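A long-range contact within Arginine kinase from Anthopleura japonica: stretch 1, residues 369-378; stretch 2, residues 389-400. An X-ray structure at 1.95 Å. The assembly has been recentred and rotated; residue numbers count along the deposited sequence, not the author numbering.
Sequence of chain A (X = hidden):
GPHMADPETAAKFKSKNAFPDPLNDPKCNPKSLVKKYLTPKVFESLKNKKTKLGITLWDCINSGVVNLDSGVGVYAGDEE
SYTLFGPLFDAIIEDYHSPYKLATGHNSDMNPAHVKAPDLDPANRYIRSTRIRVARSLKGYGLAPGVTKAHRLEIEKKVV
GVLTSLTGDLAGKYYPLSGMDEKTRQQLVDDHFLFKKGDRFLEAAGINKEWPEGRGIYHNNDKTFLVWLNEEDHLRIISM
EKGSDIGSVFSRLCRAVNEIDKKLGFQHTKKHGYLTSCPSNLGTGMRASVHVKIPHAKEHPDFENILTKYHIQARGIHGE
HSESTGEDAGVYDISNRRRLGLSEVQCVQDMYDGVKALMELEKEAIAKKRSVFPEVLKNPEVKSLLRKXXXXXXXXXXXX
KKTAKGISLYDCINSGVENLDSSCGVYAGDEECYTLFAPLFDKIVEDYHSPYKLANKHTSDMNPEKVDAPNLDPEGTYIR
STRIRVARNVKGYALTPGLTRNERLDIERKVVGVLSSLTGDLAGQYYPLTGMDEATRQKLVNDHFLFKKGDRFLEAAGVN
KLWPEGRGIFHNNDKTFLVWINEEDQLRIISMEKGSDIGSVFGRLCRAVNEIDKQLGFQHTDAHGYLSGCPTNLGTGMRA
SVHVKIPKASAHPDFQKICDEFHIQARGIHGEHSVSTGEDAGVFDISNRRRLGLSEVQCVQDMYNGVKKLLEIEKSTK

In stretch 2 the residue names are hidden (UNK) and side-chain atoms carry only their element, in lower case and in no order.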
# COMPACT_ATOMS: atom_id res chain seq x y z
N LYS A 369 -9.46 15.27 21.41
CA LYS A 369 -9.78 14.06 22.16
C LYS A 369 -8.56 13.48 22.88
O LYS A 369 -8.68 12.83 23.93
CB LYS A 369 -10.43 13.03 21.23
CG LYS A 369 -10.59 11.62 21.79
CD LYS A 369 -11.82 10.91 21.19
CE LYS A 369 -12.15 11.43 19.78
NZ LYS A 369 -13.23 10.66 19.08
N ARG A 370 -7.38 13.74 22.33
CA ARG A 370 -6.13 13.28 22.94
C ARG A 370 -5.61 14.27 23.99
O ARG A 370 -4.66 13.97 24.72
CB ARG A 370 -5.05 13.05 21.87
CG ARG A 370 -5.36 11.91 20.90
CD ARG A 370 -4.14 11.55 20.05
NE ARG A 370 -4.27 10.23 19.44
CZ ARG A 370 -3.29 9.57 18.83
NH1 ARG A 370 -2.08 10.11 18.72
NH2 ARG A 370 -3.53 8.37 18.31
N SER A 371 -6.24 15.44 24.07
CA SER A 371 -5.80 16.48 25.00
C SER A 371 -6.15 16.14 26.45
O SER A 371 -5.73 16.83 27.38
CB SER A 371 -6.46 17.81 24.64
OG SER A 371 -7.87 17.74 24.81
N VAL A 372 -6.93 15.08 26.62
CA VAL A 372 -7.49 14.71 27.91
C VAL A 372 -7.08 13.29 28.32
O VAL A 372 -6.92 12.43 27.46
CB VAL A 372 -9.03 14.86 27.86
CG1 VAL A 372 -9.73 13.87 28.77
CG2 VAL A 372 -9.43 16.29 28.18
N PHE A 373 -6.88 13.07 29.62
CA PHE A 373 -6.58 11.74 30.15
C PHE A 373 -7.59 10.71 29.65
O PHE A 373 -8.80 10.94 29.70
CB PHE A 373 -6.57 11.75 31.67
CG PHE A 373 -6.05 10.48 32.29
CD1 PHE A 373 -4.69 10.32 32.52
CD2 PHE A 373 -6.92 9.45 32.63
CE1 PHE A 373 -4.21 9.15 33.09
CE2 PHE A 373 -6.45 8.29 33.20
CZ PHE A 373 -5.09 8.13 33.43
N PRO A 374 -7.10 9.57 29.15
CA PRO A 374 -7.98 8.53 28.59
C PRO A 374 -8.92 7.99 29.67
O PRO A 374 -8.50 7.14 30.46
CB PRO A 374 -7.00 7.44 28.14
CG PRO A 374 -5.65 8.10 28.08
CD PRO A 374 -5.68 9.16 29.14
N GLU A 375 -10.16 8.46 29.68
CA GLU A 375 -11.13 8.09 30.71
C GLU A 375 -11.34 6.58 30.83
O GLU A 375 -11.62 6.08 31.92
CB GLU A 375 -12.47 8.78 30.45
CG GLU A 375 -13.31 9.03 31.71
CD GLU A 375 -12.76 10.17 32.56
OE1 GLU A 375 -11.97 10.98 32.03
OE2 GLU A 375 -13.12 10.25 33.76
N VAL A 376 -11.21 5.86 29.72
CA VAL A 376 -11.41 4.41 29.70
C VAL A 376 -10.45 3.67 30.64
O VAL A 376 -10.73 2.55 31.07
CB VAL A 376 -11.29 3.82 28.28
CG1 VAL A 376 -12.22 4.52 27.31
CG2 VAL A 376 -9.86 3.90 27.78
N LEU A 377 -9.33 4.30 30.96
CA LEU A 377 -8.34 3.70 31.84
C LEU A 377 -8.79 3.72 33.30
O LEU A 377 -8.32 2.94 34.12
CB LEU A 377 -6.98 4.40 31.70
CG LEU A 377 -6.23 4.19 30.39
CD1 LEU A 377 -4.88 4.90 30.42
CD2 LEU A 377 -6.05 2.71 30.12
N LYS A 378 -9.72 4.63 33.61
CA LYS A 378 -10.21 4.78 34.98
C LYS A 378 -10.97 3.55 35.47
O LYS A 378 -11.08 3.31 36.68
CB LYS A 378 -11.07 6.04 35.10
CG LYS A 378 -10.39 7.31 34.62
CD LYS A 378 -10.95 8.53 35.33
CE LYS A 378 -10.10 9.77 35.09
NZ LYS A 378 -10.49 10.88 36.01
N UNK A 389 0.53 2.25 35.35
CA UNK A 389 1.60 3.23 35.48
C UNK A 389 1.30 4.64 34.96
O UNK A 389 1.93 5.61 35.38
c UNK A 389 3.60 0.27 35.03
o UNK A 389 4.95 -1.71 37.76
c UNK A 389 2.90 2.69 34.87
c UNK A 389 3.45 1.51 35.63
c UNK A 389 4.46 -0.65 37.05
c UNK A 389 3.82 1.64 36.97
c UNK A 389 4.10 -0.81 35.73
c UNK A 389 4.32 0.57 37.68
N UNK A 390 0.33 4.76 34.06
CA UNK A 390 -0.02 6.07 33.52
C UNK A 390 -0.96 6.84 34.45
O UNK A 390 -2.17 6.78 34.31
c UNK A 390 -1.83 7.25 30.28
c UNK A 390 -0.65 5.96 32.12
c UNK A 390 -0.82 7.31 31.41
c UNK A 390 0.51 7.80 30.90
N UNK A 391 -0.38 7.56 35.41
CA UNK A 391 -1.15 8.45 36.26
C UNK A 391 -1.50 9.71 35.47
O UNK A 391 -0.84 10.02 34.47
c UNK A 391 -0.35 8.85 37.50
o UNK A 391 0.58 9.88 37.15
c UNK A 391 0.42 7.65 38.03
N UNK A 392 -2.57 10.42 35.88
CA UNK A 392 -2.91 11.68 35.21
C UNK A 392 -1.82 12.75 35.31
O UNK A 392 -1.65 13.53 34.36
c UNK A 392 -4.81 10.85 36.38
c UNK A 392 -4.18 12.13 35.94
c UNK A 392 -3.65 9.96 36.76
N UNK A 393 -1.09 12.80 36.42
CA UNK A 393 0.01 13.74 36.57
C UNK A 393 1.12 13.42 35.57
O UNK A 393 1.66 14.31 34.91
o UNK A 393 -2.31 12.49 39.71
c UNK A 393 -0.42 13.81 39.10
c UNK A 393 -1.10 12.49 39.41
c UNK A 393 0.60 13.70 37.98
o UNK A 393 -0.42 11.44 39.35
N UNK A 394 1.45 12.14 35.47
CA UNK A 394 2.44 11.66 34.51
C UNK A 394 1.96 11.99 33.10
O UNK A 394 2.73 12.47 32.26
c UNK A 394 3.84 9.46 34.01
c UNK A 394 4.24 8.24 34.82
c UNK A 394 2.65 10.16 34.68
c UNK A 394 3.51 9.03 32.60
N UNK A 395 0.68 11.73 32.84
CA UNK A 395 0.07 12.05 31.55
C UNK A 395 0.22 13.54 31.24
O UNK A 395 0.61 13.91 30.13
c UNK A 395 -3.01 13.07 30.20
c UNK A 395 -1.90 11.26 29.11
c UNK A 395 -3.44 12.63 27.88
c UNK A 395 -1.41 11.67 31.55
c UNK A 395 -2.12 12.01 30.26
c UNK A 395 -2.55 11.56 27.93
c UNK A 395 -3.67 13.38 29.02
N UNK A 396 -0.08 14.38 32.22
CA UNK A 396 0.01 15.82 32.03
C UNK A 396 1.44 16.30 31.77
O UNK A 396 1.66 17.19 30.94
c UNK A 396 -0.59 16.57 33.23
o UNK A 396 -2.71 16.71 34.31
o UNK A 396 -2.70 16.40 32.13
c UNK A 396 -2.11 16.56 33.22
N UNK A 397 2.41 15.71 32.46
CA UNK A 397 3.80 16.11 32.31
C UNK A 397 4.40 15.72 30.95
O UNK A 397 5.40 16.29 30.52
c UNK A 397 4.66 15.57 33.46
o UNK A 397 4.54 14.16 33.59
N UNK A 398 3.77 14.76 30.27
CA UNK A 398 4.32 14.21 29.03
C UNK A 398 3.48 14.44 27.77
O UNK A 398 4.00 14.39 26.66
c UNK A 398 4.59 12.71 29.19
c UNK A 398 5.70 10.79 30.38
c UNK A 398 6.98 12.89 29.97
c UNK A 398 5.61 12.30 30.27
N UNK A 399 2.18 14.70 27.93
CA UNK A 399 1.24 14.68 26.81
C UNK A 399 1.56 15.65 25.65
O UNK A 399 1.05 15.48 24.54
c UNK A 399 -0.20 14.90 27.30
c UNK A 399 -2.23 17.70 29.00
c UNK A 399 -0.46 16.27 27.92
n UNK A 399 -2.78 18.34 27.76
c UNK A 399 -1.75 16.28 28.73
N UNK A 400 2.41 16.64 25.91
CA UNK A 400 2.69 17.67 24.92
C UNK A 400 4.07 17.52 24.29
O UNK A 400 4.38 18.15 23.27
c UNK A 400 1.12 19.34 25.99
o UNK A 400 0.18 19.00 25.24
c UNK A 400 2.54 19.05 25.55
o UNK A 400 0.94 19.92 27.08
O HOH W 1 -2.07 14.27 23.91

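Position 389 carries one carbon, then a ring of six carbons bearing one oxygen, and it is out of reach of stretch 1: Tyr389. Its hydroxyl is hydrogen-bonded elsewhere in the structure. Position 390 has four carbons, forked at the second, and points toward stretch 1, a branch end packing against Leu377 and the Phe373 ring. This is Leu390; Leu390 CD2 lies 3.9 Å from Leu377 CD1 and 4.1 Å from Phe373 CE1, and a branched apolar side chain suits so buried a site.

Position 391 has one carbon carrying an oxygen and a carbon, directed away from stretch 1. The fork could be isosteric with valine, but its oxygen accepts a hydrogen bond from the backbone N of 394, so it is Thr391, the N-cap of the helix that follows. At 392 three carbons close a ring onto the backbone N, which identifies Pro392. Proline fits a first helical turn, where its missing N-H costs no helix bond, and its CG sits over one face of the Phe373 ring, 3.8 Å from Phe373 CE1.

Position 393 has three carbons, the third carrying two oxygens: Glu393, exposed, with OE2 accepting a bond from Thr391 OG1 at 2.9 Å. Position 394 shows four carbons forked at the second and makes no contact with stretch 1; it is Leu394, whose N bonds Thr391 OG1 at 2.9 Å.

Position 395 has one carbon, then a ring of six carbons without oxygen, pointing toward stretch 1 and packed against Phe373 and Pro374. It is Phe395, and the plain ring suits a buried place with Phe373 CA and Pro374 CD over one face.

Position 396 has two carbons, the second with two oxygens: Asp396, exposed. Position 397, one carbon and one oxygen, is Ser397, on the exposed side of the helix. Position 398, four carbons forked at the second, is Leu398, buried but away from this contact. Position 399 has four carbons in a row ending in nitrogen, which reaches the Ser371 carbonyl; it is Lys399, its length letting NZ give a weak hydrogen bond to Ser371 O at 3.3 Å. Position 400, two carbons with two oxygens on the second, is Asp400, whose OD1 forms a long salt bridge with Lys399 NZ at 3.9 Å.

The contact centres on two aromatic rings. Phe373 turns its edge to the face of Phe395, the planes at 86°, while Pro392 covers a face of Phe373. Leu390 joins Leu377 and Pro374 in apolar packing, and Lys399 adds a polar tie at the margin.

Stretch 2 (389-400) YLTPELFDSLKD
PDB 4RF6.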